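Local atomic coordinates of RNA polymerase sigma-H factor (Fusobacterium nucleatum subsp. nucleatum, PDB entry 3MZY), a protein that probably acts as a sigma-70-family initiation factor that guides RNA polymerase to specific initiation sites and is then released. Residues A[7-12]-A[97-102]; A[115-120]-A[143-148]. All blocks are in the same frame, centred on the assembly; numbering follows the deposited sequence.

Contact 1 (A[7-12]-A[97-102]); sequences LVQEGI and EEIEEF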
loop_
_atom_site.group_PDB
_atom_site.type_symbol
_atom_site.label_atom_id
_atom_site.label_comp_id
_atom_site.label_asym_id
_atom_site.label_seq_id
_atom_site.Cartn_x
_atom_site.Cartn_y
_atom_site.Cartn_z
ATOM N N LEU A 7 -9.036 -3.778 8.842
ATOM C CA LEU A 7 -8.963 -3.332 7.452
ATOM C C LEU A 7 -7.534 -3.111 6.976
ATOM O O LEU A 7 -7.305 -2.887 5.786
ATOM C CB LEU A 7 -9.763 -2.037 7.275
ATOM C CG LEU A 7 -11.293 -2.119 7.310
ATOM C CD1 LEU A 7 -11.896 -0.767 7.642
ATOM C CD2 LEU A 7 -11.840 -2.641 5.990
ATOM N N VAL A 8 -6.582 -3.162 7.903
ATOM C CA VAL A 8 -5.166 -2.941 7.592
ATOM C C VAL A 8 -4.649 -3.944 6.557
ATOM O O VAL A 8 -3.945 -3.564 5.627
ATOM C CB VAL A 8 -4.290 -2.934 8.874
ATOM C CG1 VAL A 8 -2.810 -3.015 8.542
ATOM C CG2 VAL A 8 -4.566 -1.684 9.684
ATOM N N GLN A 9 -5.011 -5.212 6.709
ATOM C CA GLN A 9 -4.657 -6.214 5.709
ATOM C C GLN A 9 -5.147 -5.805 4.319
ATOM O O GLN A 9 -4.403 -5.859 3.341
ATOM C CB GLN A 9 -5.194 -7.583 6.102
ATOM C CG GLN A 9 -4.111 -8.591 6.483
ATOM C CD GLN A 9 -3.489 -8.345 7.852
ATOM O OE1 GLN A 9 -2.926 -7.280 8.122
ATOM N NE2 GLN A 9 -3.572 -9.350 8.717
ATOM N N GLU A 10 -6.389 -5.347 4.254
ATOM C CA GLU A 10 -7.010 -4.967 2.994
ATOM C C GLU A 10 -6.302 -3.785 2.334
ATOM O O GLU A 10 -6.029 -3.817 1.138
ATOM C CB GLU A 10 -8.507 -4.705 3.209
ATOM C CG GLU A 10 -9.344 -6.007 3.259
ATOM C CD GLU A 10 -9.294 -6.755 4.606
ATOM O OE1 GLU A 10 -8.839 -6.183 5.631
ATOM O OE2 GLU A 10 -9.731 -7.925 4.637
ATOM N N GLY A 11 -5.993 -2.769 3.145
ATOM C CA GLY A 11 -5.174 -1.610 2.760
ATOM C C GLY A 11 -3.883 -1.996 2.066
ATOM O O GLY A 11 -3.618 -1.559 0.936
ATOM N N ILE A 12 -3.110 -2.852 2.738
ATOM C CA ILE A 12 -1.881 -3.389 2.211
ATOM C C ILE A 12 -2.103 -4.098 0.888
ATOM O O ILE A 12 -1.343 -3.881 -0.060
ATOM C CB ILE A 12 -1.219 -4.371 3.209
ATOM C CG1 ILE A 12 -0.967 -3.669 4.551
ATOM C CG2 ILE A 12 0.053 -4.953 2.619
ATOM C CD1 ILE A 12 -0.261 -4.522 5.592
ATOM N N GLU A 97 0.337 -14.615 2.846
ATOM C CA GLU A 97 1.790 -14.623 3.016
ATOM C C GLU A 97 2.471 -13.411 2.381
ATOM O O GLU A 97 3.395 -12.841 2.966
ATOM C CB GLU A 97 2.418 -15.906 2.470
ATOM C CG GLU A 97 3.626 -16.322 3.272
ATOM C CD GLU A 97 4.675 -17.072 2.467
ATOM O OE1 GLU A 97 5.364 -17.917 3.079
ATOM O OE2 GLU A 97 4.819 -16.811 1.246
ATOM N N GLU A 98 2.029 -13.034 1.186
ATOM C CA GLU A 98 2.561 -11.854 0.516
ATOM C C GLU A 98 2.295 -10.579 1.328
ATOM O O GLU A 98 3.172 -9.714 1.442
ATOM C CB GLU A 98 2.007 -11.724 -0.900
ATOM C CG GLU A 98 2.927 -10.969 -1.823
ATOM C CD GLU A 98 2.291 -10.620 -3.163
ATOM O OE1 GLU A 98 2.700 -9.590 -3.750
ATOM O OE2 GLU A 98 1.396 -11.366 -3.635
ATOM N N ILE A 99 1.108 -10.494 1.927
ATOM C CA ILE A 99 0.776 -9.388 2.798
ATOM C C ILE A 99 1.702 -9.375 4.016
ATOM O O ILE A 99 2.203 -8.302 4.422
ATOM C CB ILE A 99 -0.711 -9.418 3.220
ATOM C CG1 ILE A 99 -1.598 -9.171 1.987
ATOM C CG2 ILE A 99 -0.980 -8.406 4.344
ATOM C CD1 ILE A 99 -3.079 -9.467 2.193
ATOM N N GLU A 100 1.939 -10.550 4.584
ATOM C CA GLU A 100 2.798 -10.667 5.741
ATOM C C GLU A 100 4.258 -10.352 5.393
ATOM O O GLU A 100 4.919 -9.609 6.123
ATOM C CB GLU A 100 2.659 -12.057 6.361
ATOM C CG GLU A 100 2.599 -12.054 7.883
ATOM C CD GLU A 100 1.403 -11.275 8.445
ATOM O OE1 GLU A 100 0.302 -11.311 7.845
ATOM O OE2 GLU A 100 1.566 -10.632 9.503
ATOM N N GLU A 101 4.759 -10.903 4.283
ATOM C CA GLU A 101 6.117 -10.589 3.828
ATOM C C GLU A 101 6.300 -9.072 3.668
ATOM O O GLU A 101 7.324 -8.525 4.070
ATOM C CB GLU A 101 6.473 -11.305 2.519
ATOM C CG GLU A 101 6.646 -12.828 2.579
ATOM C CD GLU A 101 7.737 -13.275 3.539
ATOM O OE1 GLU A 101 8.822 -13.709 3.077
ATOM O OE2 GLU A 101 7.502 -13.185 4.766
ATOM N N PHE A 102 5.302 -8.393 3.101
ATOM C CA PHE A 102 5.376 -6.947 2.953
ATOM C C PHE A 102 5.459 -6.212 4.289
ATOM O O PHE A 102 6.268 -5.301 4.444
ATOM C CB PHE A 102 4.220 -6.392 2.134
ATOM C CG PHE A 102 4.278 -4.901 1.962
ATOM C CD1 PHE A 102 5.078 -4.335 0.963
ATOM C CD2 PHE A 102 3.564 -4.055 2.814
ATOM C CE1 PHE A 102 5.141 -2.951 0.798
ATOM C CE2 PHE A 102 3.625 -2.671 2.656
ATOM C CZ PHE A 102 4.409 -2.122 1.647
#

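Contact 2 (A[115-120]-A[143-148]); sequences KEVLTY and NTIQRI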
loop_
_atom_site.group_PDB
_atom_site.type_symbol
_atom_site.label_atom_id
_atom_site.label_comp_id
_atom_site.label_asym_id
_atom_site.label_seq_id
_atom_site.Cartn_x
_atom_site.Cartn_y
_atom_site.Cartn_z
ATOM N N LYS A 115 7.471 4.977 7.102
ATOM C CA LYS A 115 6.526 4.218 7.924
ATOM C C LYS A 115 5.316 5.056 8.359
ATOM O O LYS A 115 4.185 4.545 8.423
ATOM C CB LYS A 115 7.209 3.655 9.164
ATOM C CG LYS A 115 8.144 2.484 8.882
ATOM C CD LYS A 115 9.016 2.277 10.089
ATOM C CE LYS A 115 9.675 0.958 10.053
ATOM N NZ LYS A 115 10.709 0.848 11.142
ATOM N N GLU A 116 5.561 6.325 8.680
ATOM C CA GLU A 116 4.493 7.219 9.130
ATOM C C GLU A 116 3.503 7.425 7.987
ATOM O O GLU A 116 2.300 7.393 8.202
ATOM C CB GLU A 116 5.055 8.572 9.581
ATOM C CG GLU A 116 5.650 8.598 10.972
ATOM C CD GLU A 116 6.289 9.952 11.309
ATOM O OE1 GLU A 116 6.145 10.411 12.471
ATOM O OE2 GLU A 116 6.934 10.565 10.414
ATOM N N VAL A 117 4.032 7.613 6.779
ATOM C CA VAL A 117 3.225 7.797 5.579
ATOM C C VAL A 117 2.439 6.527 5.235
ATOM O O VAL A 117 1.234 6.573 4.966
ATOM C CB VAL A 117 4.099 8.269 4.374
ATOM C CG1 VAL A 117 3.340 8.113 3.041
ATOM C CG2 VAL A 117 4.541 9.732 4.571
ATOM N N LEU A 118 3.129 5.392 5.259
ATOM C CA LEU A 118 2.520 4.089 4.978
ATOM C C LEU A 118 1.312 3.852 5.873
ATOM O O LEU A 118 0.247 3.471 5.389
ATOM C CB LEU A 118 3.557 2.978 5.183
ATOM C CG LEU A 118 3.137 1.536 4.896
ATOM C CD1 LEU A 118 2.781 1.361 3.399
ATOM C CD2 LEU A 118 4.228 0.534 5.335
ATOM N N THR A 119 1.490 4.081 7.174
ATOM C CA THR A 119 0.420 3.947 8.157
ATOM C C THR A 119 -0.880 4.609 7.686
ATOM O O THR A 119 -1.957 4.029 7.808
ATOM C CB THR A 119 0.878 4.534 9.525
ATOM O OG1 THR A 119 1.910 3.691 10.069
ATOM C CG2 THR A 119 -0.271 4.661 10.523
ATOM N N TYR A 120 -0.797 5.816 7.148
ATOM C CA TYR A 120 -2.038 6.499 6.755
ATOM C C TYR A 120 -2.496 6.141 5.371
ATOM O O TYR A 120 -3.698 6.147 5.108
ATOM C CB TYR A 120 -1.952 8.008 6.953
ATOM C CG TYR A 120 -1.781 8.305 8.408
ATOM C CD1 TYR A 120 -0.519 8.611 8.936
ATOM C CD2 TYR A 120 -2.880 8.216 9.287
ATOM C CE1 TYR A 120 -0.361 8.865 10.297
ATOM C CE2 TYR A 120 -2.737 8.463 10.655
ATOM C CZ TYR A 120 -1.482 8.781 11.150
ATOM O OH TYR A 120 -1.342 9.015 12.491
ATOM N N ASN A 143 6.566 12.360 -2.734
ATOM C CA ASN A 143 7.867 11.771 -2.980
ATOM C C ASN A 143 8.128 10.551 -2.106
ATOM O O ASN A 143 8.859 9.632 -2.517
ATOM C CB ASN A 143 8.962 12.816 -2.758
ATOM C CG ASN A 143 9.029 13.846 -3.872
ATOM O OD1 ASN A 143 8.548 13.623 -4.986
ATOM N ND2 ASN A 143 9.652 14.980 -3.578
ATOM N N THR A 144 7.547 10.566 -0.905
ATOM C CA THR A 144 7.637 9.452 0.034
ATOM C C THR A 144 6.818 8.246 -0.450
ATOM O O THR A 144 7.309 7.122 -0.458
ATOM C CB THR A 144 7.173 9.878 1.443
ATOM O OG1 THR A 144 8.082 10.858 1.940
ATOM C CG2 THR A 144 7.128 8.685 2.421
ATOM N N ILE A 145 5.578 8.491 -0.848
ATOM C CA ILE A 145 4.729 7.469 -1.451
ATOM C C ILE A 145 5.452 6.857 -2.651
ATOM O O ILE A 145 5.337 5.658 -2.909
ATOM C CB ILE A 145 3.388 8.076 -1.903
ATOM C CG1 ILE A 145 2.531 8.423 -0.679
ATOM C CG2 ILE A 145 2.653 7.145 -2.855
ATOM C CD1 ILE A 145 1.222 9.157 -0.980
ATOM N N GLN A 146 6.209 7.687 -3.356
ATOM C CA GLN A 146 6.882 7.280 -4.561
ATOM C C GLN A 146 8.091 6.407 -4.214
ATOM O O GLN A 146 8.388 5.441 -4.922
ATOM C CB GLN A 146 7.307 8.510 -5.364
ATOM C CG GLN A 146 7.795 8.203 -6.775
ATOM C CD GLN A 146 6.643 8.012 -7.748
ATOM O OE1 GLN A 146 5.561 8.591 -7.574
ATOM N NE2 GLN A 146 6.865 7.194 -8.778
ATOM N N ARG A 147 8.784 6.756 -3.129
ATOM C CA ARG A 147 9.880 5.923 -2.609
ATOM C C ARG A 147 9.368 4.600 -2.092
ATOM O O ARG A 147 10.003 3.572 -2.303
ATOM C CB ARG A 147 10.630 6.618 -1.475
ATOM C CG ARG A 147 11.625 7.651 -1.907
ATOM C CD ARG A 147 12.615 7.912 -0.774
ATOM N NE ARG A 147 11.978 8.223 0.510
ATOM C CZ ARG A 147 11.353 9.374 0.782
ATOM N NH1 ARG A 147 11.266 10.307 -0.159
ATOM N NH2 ARG A 147 10.792 9.586 1.978
ATOM N N ILE A 148 8.220 4.622 -1.413
ATOM C CA ILE A 148 7.567 3.374 -0.964
ATOM C C ILE A 148 7.287 2.451 -2.172
ATOM O O ILE A 148 7.530 1.239 -2.112
ATOM C CB ILE A 148 6.266 3.646 -0.142
ATOM C CG1 ILE A 148 6.595 4.357 1.176
ATOM C CG2 ILE A 148 5.505 2.343 0.133
ATOM C CD1 ILE A 148 5.382 4.941 1.899
#

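Contact 1 (A[7-12]-A[97-102])
I12 and I99 face each other with the same rotamer at chi1: each has CG1 beside its backbone N (-57° in I12) and CG2 anti to it, so that each offers its CG2 methyl to the other helix. The two methyls meet at 4.0 Å, I12 CG2 to I99 CG2, and the side chains cross obliquely. F102 has CG anti to its backbone N (chi1 -180°), and this starts its ring toward the same methyl of I12; I12 CG2 lies 3.6 Å from F102 CD2. One branch of I12 is thus shared by an aliphatic and an aromatic partner one helical turn apart. I99 CG2 also touches Q9, with 3.8 Å to Q9 CG, while I99 CD1 comes to 4.0 Å from Q9 O. The centre of the join is made of apolar side chains, and no hydrogen bond crosses between 7-12 and 97-102. Its polar margin is tied one residue further on: Q9 OE1 is hydrogen-bonded to K103 NZ, whose ion pair with E100 OE2 is long and weak. F102 also packs on L15 and L16 of helix 8-21, and I122 meets I12 from a loop. The short helical segments cross at 88° with axes 10.2 Å apart, so the contact stays local, around the nearest CA pair, I12 and I99. The sequence of helix 8-21 fits the sigma-70 region 2 signature, and the contact is a near-perpendicular helix-helix packing of that region against the helix 91-109, consistent with the start of a sigma region 4 domain.

Contact 2 (A[115-120]-A[143-148])
V117 meets three residues of 143-148. Its CG2 and CB close on the T144 methyl, with V117 CG2 3.5 Å from T144 CG2, while V117 CG1 reaches I145 CG1 at 3.8 Å, the V117 and I145 side chains crossing at about a right angle. The same V117 CG1 lies 3.9 Å from I148 CD1, which also approaches L118, 4.1 Å from L118 N and 4.2 Å from L118 CB. The side-chain contacts are between carbon atoms, all five residues are buried, and no hydrogen bond spans the segments. Their axes cross at 89° and approach to 9.7 Å. Family and helix order are consistent with the first and third helices of a trihelical helix-turn-helix core, as in sigma region 4, with 127-134 between them in sequence and 138-159 as the likely recognition helix. L134 of that intervening helix packs on V117. T144 presents its methyl because CG2 is anti to the backbone N, which puts OG1 beside it (chi1 -65°), where OG1 is hydrogen-bonded to S140 O. R147 NH2 adds a weak bond to T144 OG1 (3.0 Å), and its guanidinium lies with one face over T144 CA. Beyond these, R147 NE forms a salt bridge with E114 OE2, and F110 packs on both L118 and I148.

Contact 1 closes before contact 2 opens along the chain. Their centres are about 15 Å apart, on opposite sides of the centre of the chain, yet they touch: F102 CE2 of contact 1 packs on L118 CD1 of contact 2 at 4.2 Å. Helices 91-109 and 112-121, one from each contact, follow each other in the chain, and F102 also packs on S152 and W155 of helix 138-159, the helix that carries 143-148. Contact 2 lies among the C-terminal helices, probably a region 4 domain; contact 1 joins them to helix 8-21 across the unmodelled residues 53-89. Together the two contacts tie the N-terminal, region 2 helix and the C-terminal helices into one compact body.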